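Local coordinates for protein ancestral congerin Con-anc (PDB 3AJY) that binds galactose-containing glycans as a reconstructed ancestor of the fish galectins called congerins, at residues Ser75-Ile88 and Tyr98-Pro110. Numbering follows the deposited sequence.
Sequences SKNFPFSAGEYFEI and YIELLDGHKLEFP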
loop_
_atom_site.group_PDB
_atom_site.type_symbol
_atom_site.label_atom_id
_atom_site.label_comp_id
_atom_site.label_asym_id
_atom_site.label_seq_id
_atom_site.Cartn_x
_atom_site.Cartn_y
_atom_site.Cartn_z
ATOM N N SER A 75 16.399 -21.221 -1.716
ATOM C CA SER A 75 17.022 -20.804 -2.950
ATOM C C SER A 75 18.309 -20.022 -2.685
ATOM O O SER A 75 18.374 -19.205 -1.760
ATOM C CB SER A 75 16.047 -19.967 -3.770
ATOM O OG SER A 75 16.742 -19.221 -4.744
ATOM N N LYS A 76 19.321 -20.261 -3.520
ATOM C CA LYS A 76 20.595 -19.553 -3.415
ATOM C C LYS A 76 20.691 -18.319 -4.325
ATOM O O LYS A 76 21.713 -17.622 -4.337
ATOM C CB LYS A 76 21.765 -20.518 -3.653
ATOM C CG LYS A 76 21.959 -21.549 -2.532
ATOM C CD LYS A 76 22.702 -20.953 -1.347
ATOM C CE LYS A 76 23.025 -22.010 -0.298
ATOM N NZ LYS A 76 21.816 -22.530 0.433
ATOM N N ASN A 77 19.621 -18.049 -5.074
ATOM C CA ASN A 77 19.464 -16.787 -5.803
ATOM C C ASN A 77 19.338 -15.633 -4.833
ATOM O O ASN A 77 18.294 -15.453 -4.235
ATOM C CB ASN A 77 18.192 -16.815 -6.651
ATOM C CG ASN A 77 18.377 -17.538 -7.961
ATOM O OD1 ASN A 77 19.432 -18.141 -8.220
ATOM N ND2 ASN A 77 17.333 -17.494 -8.810
ATOM N N PHE A 78 20.382 -14.831 -4.696
ATOM C CA PHE A 78 20.383 -13.806 -3.677
ATOM C C PHE A 78 20.958 -12.474 -4.156
ATOM O O PHE A 78 22.165 -12.235 -4.038
ATOM C CB PHE A 78 21.135 -14.328 -2.442
ATOM C CG PHE A 78 20.742 -13.651 -1.174
ATOM C CD1 PHE A 78 21.427 -12.524 -0.735
ATOM C CD2 PHE A 78 19.682 -14.136 -0.412
ATOM C CE1 PHE A 78 21.058 -11.894 0.439
ATOM C CE2 PHE A 78 19.319 -13.515 0.763
ATOM C CZ PHE A 78 20.007 -12.391 1.186
ATOM N N PRO A 79 20.101 -11.593 -4.707
ATOM C CA PRO A 79 20.597 -10.342 -5.262
ATOM C C PRO A 79 20.697 -9.187 -4.269
ATOM O O PRO A 79 21.026 -8.068 -4.666
ATOM C CB PRO A 79 19.562 -10.012 -6.346
ATOM C CG PRO A 79 18.301 -10.578 -5.851
ATOM C CD PRO A 79 18.647 -11.722 -4.889
ATOM N N PHE A 80 20.437 -9.453 -2.992
ATOM C CA PHE A 80 20.316 -8.379 -2.011
ATOM C C PHE A 80 21.595 -8.101 -1.225
ATOM O O PHE A 80 22.410 -8.997 -1.033
ATOM C CB PHE A 80 19.149 -8.682 -1.064
ATOM C CG PHE A 80 17.818 -8.771 -1.762
ATOM C CD1 PHE A 80 17.378 -7.731 -2.580
ATOM C CD2 PHE A 80 17.020 -9.898 -1.620
ATOM C CE1 PHE A 80 16.161 -7.803 -3.228
ATOM C CE2 PHE A 80 15.789 -9.980 -2.262
ATOM C CZ PHE A 80 15.355 -8.929 -3.055
ATOM N N SER A 81 21.757 -6.852 -0.785
ATOM C CA SER A 81 22.880 -6.441 0.076
ATOM C C SER A 81 22.424 -5.484 1.167
ATOM O O SER A 81 21.553 -4.650 0.930
ATOM C CB SER A 81 23.956 -5.732 -0.750
ATOM O OG SER A 81 24.400 -6.557 -1.811
ATOM N N ALA A 82 23.041 -5.580 2.344
ATOM C CA ALA A 82 22.764 -4.653 3.442
ATOM C C ALA A 82 22.840 -3.209 2.958
ATOM O O ALA A 82 23.707 -2.867 2.150
ATOM C CB ALA A 82 23.745 -4.880 4.605
ATOM N N GLY A 83 21.924 -2.377 3.441
ATOM C CA GLY A 83 21.905 -0.953 3.118
ATOM C C GLY A 83 21.387 -0.532 1.736
ATOM O O GLY A 83 21.333 0.663 1.429
ATOM N N GLU A 84 21.002 -1.497 0.909
ATOM C CA GLU A 84 20.555 -1.214 -0.469
ATOM C C GLU A 84 19.042 -1.334 -0.685
ATOM O O GLU A 84 18.352 -2.025 0.060
ATOM C CB GLU A 84 21.267 -2.146 -1.447
ATOM C CG GLU A 84 22.787 -2.108 -1.355
ATOM C CD GLU A 84 23.454 -2.270 -2.708
ATOM O OE1 GLU A 84 23.040 -1.558 -3.647
ATOM O OE2 GLU A 84 24.398 -3.091 -2.835
ATOM N N TYR A 85 18.546 -0.658 -1.727
ATOM C CA TYR A 85 17.172 -0.799 -2.206
ATOM C C TYR A 85 16.835 -2.253 -2.514
ATOM O O TYR A 85 17.661 -2.994 -3.045
ATOM C CB TYR A 85 16.968 0.073 -3.458
ATOM C CG TYR A 85 15.585 0.011 -4.080
ATOM C CD1 TYR A 85 14.488 0.588 -3.442
ATOM C CD2 TYR A 85 15.381 -0.601 -5.322
ATOM C CE1 TYR A 85 13.228 0.557 -4.006
ATOM C CE2 TYR A 85 14.111 -0.642 -5.908
ATOM C CZ TYR A 85 13.045 -0.061 -5.239
ATOM O OH TYR A 85 11.794 -0.084 -5.776
ATOM N N PHE A 86 15.632 -2.674 -2.136
ATOM C CA PHE A 86 15.136 -3.967 -2.576
ATOM C C PHE A 86 13.823 -3.780 -3.315
ATOM O O PHE A 86 13.085 -2.828 -3.077
ATOM C CB PHE A 86 14.978 -4.953 -1.416
ATOM C CG PHE A 86 13.791 -4.671 -0.525
ATOM C CD1 PHE A 86 13.952 -3.959 0.655
ATOM C CD2 PHE A 86 12.518 -5.148 -0.862
ATOM C CE1 PHE A 86 12.841 -3.696 1.490
ATOM C CE2 PHE A 86 11.410 -4.890 -0.062
ATOM C CZ PHE A 86 11.572 -4.139 1.125
ATOM N N GLU A 87 13.530 -4.688 -4.229
ATOM C CA GLU A 87 12.230 -4.666 -4.865
ATOM C C GLU A 87 11.821 -6.072 -5.238
ATOM O O GLU A 87 12.630 -6.847 -5.757
ATOM C CB GLU A 87 12.213 -3.741 -6.078
ATOM C CG GLU A 87 10.814 -3.288 -6.468
ATOM C CD GLU A 87 10.788 -2.626 -7.845
ATOM O OE1 GLU A 87 11.244 -1.470 -7.951
ATOM O OE2 GLU A 87 10.316 -3.266 -8.812
ATOM N N ILE A 88 10.570 -6.405 -4.950
ATOM C CA ILE A 88 10.061 -7.750 -5.185
ATOM C C ILE A 88 8.660 -7.667 -5.765
ATOM O O ILE A 88 7.852 -6.877 -5.310
ATOM C CB ILE A 88 10.058 -8.588 -3.860
ATOM C CG1 ILE A 88 11.469 -8.656 -3.272
ATOM C CG2 ILE A 88 9.560 -10.003 -4.082
ATOM C CD1 ILE A 88 11.494 -8.981 -1.764
ATOM N N TYR A 98 4.310 -16.830 -7.907
ATOM C CA TYR A 98 5.430 -16.526 -8.799
ATOM C C TYR A 98 6.109 -15.258 -8.324
ATOM O O TYR A 98 5.491 -14.200 -8.284
ATOM C CB TYR A 98 4.951 -16.355 -10.235
ATOM C CG TYR A 98 4.116 -17.508 -10.711
ATOM C CD1 TYR A 98 2.739 -17.543 -10.473
ATOM C CD2 TYR A 98 4.699 -18.581 -11.384
ATOM C CE1 TYR A 98 1.963 -18.613 -10.914
ATOM C CE2 TYR A 98 3.925 -19.656 -11.822
ATOM C CZ TYR A 98 2.565 -19.660 -11.586
ATOM O OH TYR A 98 1.800 -20.729 -12.005
ATOM N N ILE A 99 7.375 -15.378 -7.947
ATOM C CA ILE A 99 8.118 -14.286 -7.317
ATOM C C ILE A 99 9.271 -13.818 -8.226
ATOM O O ILE A 99 10.104 -14.633 -8.626
ATOM C CB ILE A 99 8.705 -14.741 -5.955
ATOM C CG1 ILE A 99 7.611 -15.255 -5.005
ATOM C CG2 ILE A 99 9.487 -13.617 -5.310
ATOM C CD1 ILE A 99 7.627 -16.756 -4.754
ATOM N N GLU A 100 9.317 -12.521 -8.543
ATOM C CA GLU A 100 10.437 -11.936 -9.298
ATOM C C GLU A 100 11.248 -10.946 -8.461
ATOM O O GLU A 100 10.712 -9.984 -7.920
ATOM C CB GLU A 100 9.981 -11.258 -10.599
ATOM C CG GLU A 100 11.159 -10.752 -11.474
ATOM C CD GLU A 100 10.720 -10.137 -12.808
ATOM O OE1 GLU A 100 9.577 -9.624 -12.902
ATOM O OE2 GLU A 100 11.527 -10.167 -13.776
ATOM N N LEU A 101 12.548 -11.199 -8.369
ATOM C CA LEU A 101 13.477 -10.306 -7.683
ATOM C C LEU A 101 14.047 -9.258 -8.654
ATOM O O LEU A 101 13.921 -9.391 -9.889
ATOM C CB LEU A 101 14.585 -11.119 -7.020
ATOM C CG LEU A 101 14.132 -12.300 -6.144
ATOM C CD1 LEU A 101 15.344 -13.021 -5.554
ATOM C CD2 LEU A 101 13.138 -11.915 -5.026
ATOM N N LEU A 102 14.672 -8.216 -8.105
ATOM C CA LEU A 102 15.042 -7.057 -8.921
ATOM C C LEU A 102 16.105 -7.330 -9.999
ATOM O O LEU A 102 16.213 -6.591 -10.978
ATOM C CB LEU A 102 15.448 -5.862 -8.038
ATOM C CG LEU A 102 15.460 -4.484 -8.728
ATOM C CD1 LEU A 102 14.078 -4.087 -9.237
ATOM C CD2 LEU A 102 16.051 -3.394 -7.822
ATOM N N ASP A 103 16.885 -8.385 -9.826
ATOM C CA ASP A 103 17.897 -8.742 -10.809
ATOM C C ASP A 103 17.344 -9.704 -11.875
ATOM O O ASP A 103 18.105 -10.317 -12.609
ATOM C CB ASP A 103 19.100 -9.370 -10.096
ATOM C CG ASP A 103 18.822 -10.794 -9.597
ATOM O OD1 ASP A 103 19.803 -11.535 -9.398
ATOM O OD2 ASP A 103 17.642 -11.181 -9.394
ATOM N N GLY A 104 16.025 -9.852 -11.929
ATOM C CA GLY A 104 15.389 -10.797 -12.840
ATOM C C GLY A 104 15.335 -12.245 -12.389
ATOM O O GLY A 104 14.821 -13.090 -13.109
ATOM N N HIS A 105 15.878 -12.555 -11.213
ATOM C CA HIS A 105 15.762 -13.904 -10.669
ATOM C C HIS A 105 14.309 -14.209 -10.338
ATOM O O HIS A 105 13.576 -13.323 -9.892
ATOM C CB HIS A 105 16.602 -14.076 -9.404
ATOM C CG HIS A 105 18.039 -14.406 -9.668
ATOM N ND1 HIS A 105 19.075 -13.842 -8.954
ATOM C CD2 HIS A 105 18.614 -15.250 -10.564
ATOM C CE1 HIS A 105 20.226 -14.325 -9.395
ATOM N NE2 HIS A 105 19.974 -15.178 -10.376
ATOM N N LYS A 106 13.909 -15.461 -10.550
ATOM C CA LYS A 106 12.533 -15.865 -10.356
ATOM C C LYS A 106 12.418 -17.115 -9.491
ATOM O O LYS A 106 13.257 -18.010 -9.559
ATOM C CB LYS A 106 11.832 -16.043 -11.706
ATOM C CG LYS A 106 11.415 -14.708 -12.314
ATOM C CD LYS A 106 10.853 -14.853 -13.719
ATOM C CE LYS A 106 10.380 -13.509 -14.262
ATOM N NZ LYS A 106 10.589 -13.469 -15.751
ATOM N N LEU A 107 11.379 -17.140 -8.665
ATOM C CA LEU A 107 11.101 -18.247 -7.766
ATOM C C LEU A 107 9.643 -18.646 -7.883
ATOM O O LEU A 107 8.812 -17.871 -8.355
ATOM C CB LEU A 107 11.383 -17.850 -6.305
ATOM C CG LEU A 107 12.750 -17.294 -5.922
ATOM C CD1 LEU A 107 12.835 -17.180 -4.404
ATOM C CD2 LEU A 107 13.855 -18.194 -6.444
ATOM N N GLU A 108 9.344 -19.862 -7.432
ATOM C CA GLU A 108 7.980 -20.350 -7.354
ATOM C C GLU A 108 7.780 -21.079 -6.038
ATOM O O GLU A 108 8.713 -21.654 -5.483
ATOM C CB GLU A 108 7.674 -21.285 -8.524
ATOM C CG GLU A 108 7.805 -20.628 -9.878
ATOM C CD GLU A 108 7.430 -21.562 -11.026
ATOM O OE1 GLU A 108 7.340 -21.055 -12.168
ATOM O OE2 GLU A 108 7.231 -22.782 -10.781
ATOM N N PHE A 109 6.547 -21.066 -5.559
ATOM C CA PHE A 109 6.191 -21.673 -4.285
ATOM C C PHE A 109 4.758 -22.130 -4.390
ATOM O O PHE A 109 3.908 -21.387 -4.866
ATOM C CB PHE A 109 6.351 -20.654 -3.137
ATOM C CG PHE A 109 6.256 -21.270 -1.750
ATOM C CD1 PHE A 109 7.280 -22.064 -1.260
ATOM C CD2 PHE A 109 5.151 -21.034 -0.947
ATOM C CE1 PHE A 109 7.208 -22.637 0.006
ATOM C CE2 PHE A 109 5.055 -21.604 0.332
ATOM C CZ PHE A 109 6.087 -22.408 0.803
ATOM N N PRO A 110 4.477 -23.363 -3.962
ATOM C CA PRO A 110 3.100 -23.844 -3.929
ATOM C C PRO A 110 2.093 -22.953 -3.192
ATOM O O PRO A 110 2.381 -22.410 -2.117
ATOM C CB PRO A 110 3.206 -25.209 -3.235
ATOM C CG PRO A 110 4.597 -25.276 -2.653
ATOM C CD PRO A 110 5.437 -24.389 -3.515
HETATM O O HOH W 1 11.598 -7.427 -8.608
#
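The side-chain amide of Asn77 stacks over one face of the His105 imidazole, tilted by 24°, with Asn77 CG 3.4 Å above the ring and over its centre. Asn77 CB also makes a CH-pi contact with this ring. Asn77 N donates to Ser75 OG at 3.1 Å, an ST turn just before the stack. Beside it, Pro79 crosses two side chains at about a right angle. Pro79 CD meets Leu101 CD1 at 3.6 Å, and Pro79 CB packs on the carboxylate of Asp103. Asp103 OD2 also takes the backbone N of His105 in an Asx turn. Leu102 has CG anti to the backbone N (chi1 -163°), and its two methyls part. Leu102 CD1 crosses the extended chain of Glu87 obliquely, 3.7 Å from Glu87 CB. Leu102 CD2 meets the edge of the Tyr85 ring, 3.8 Å from Tyr85 CD2. Tyr85 OH donates to the anti lone pair of Glu87 OE1. On the inner face, Ile88 runs side by side with Ile99 and Leu101, and touches Leu46 and His48 of strand 41-52. Water 1 bridges Glu87 O and Glu100 O. The loop 77-80 packs against the turn after strand 98-101, which pairs with 85-88 as an antiparallel hairpin of the galectin beta sandwich.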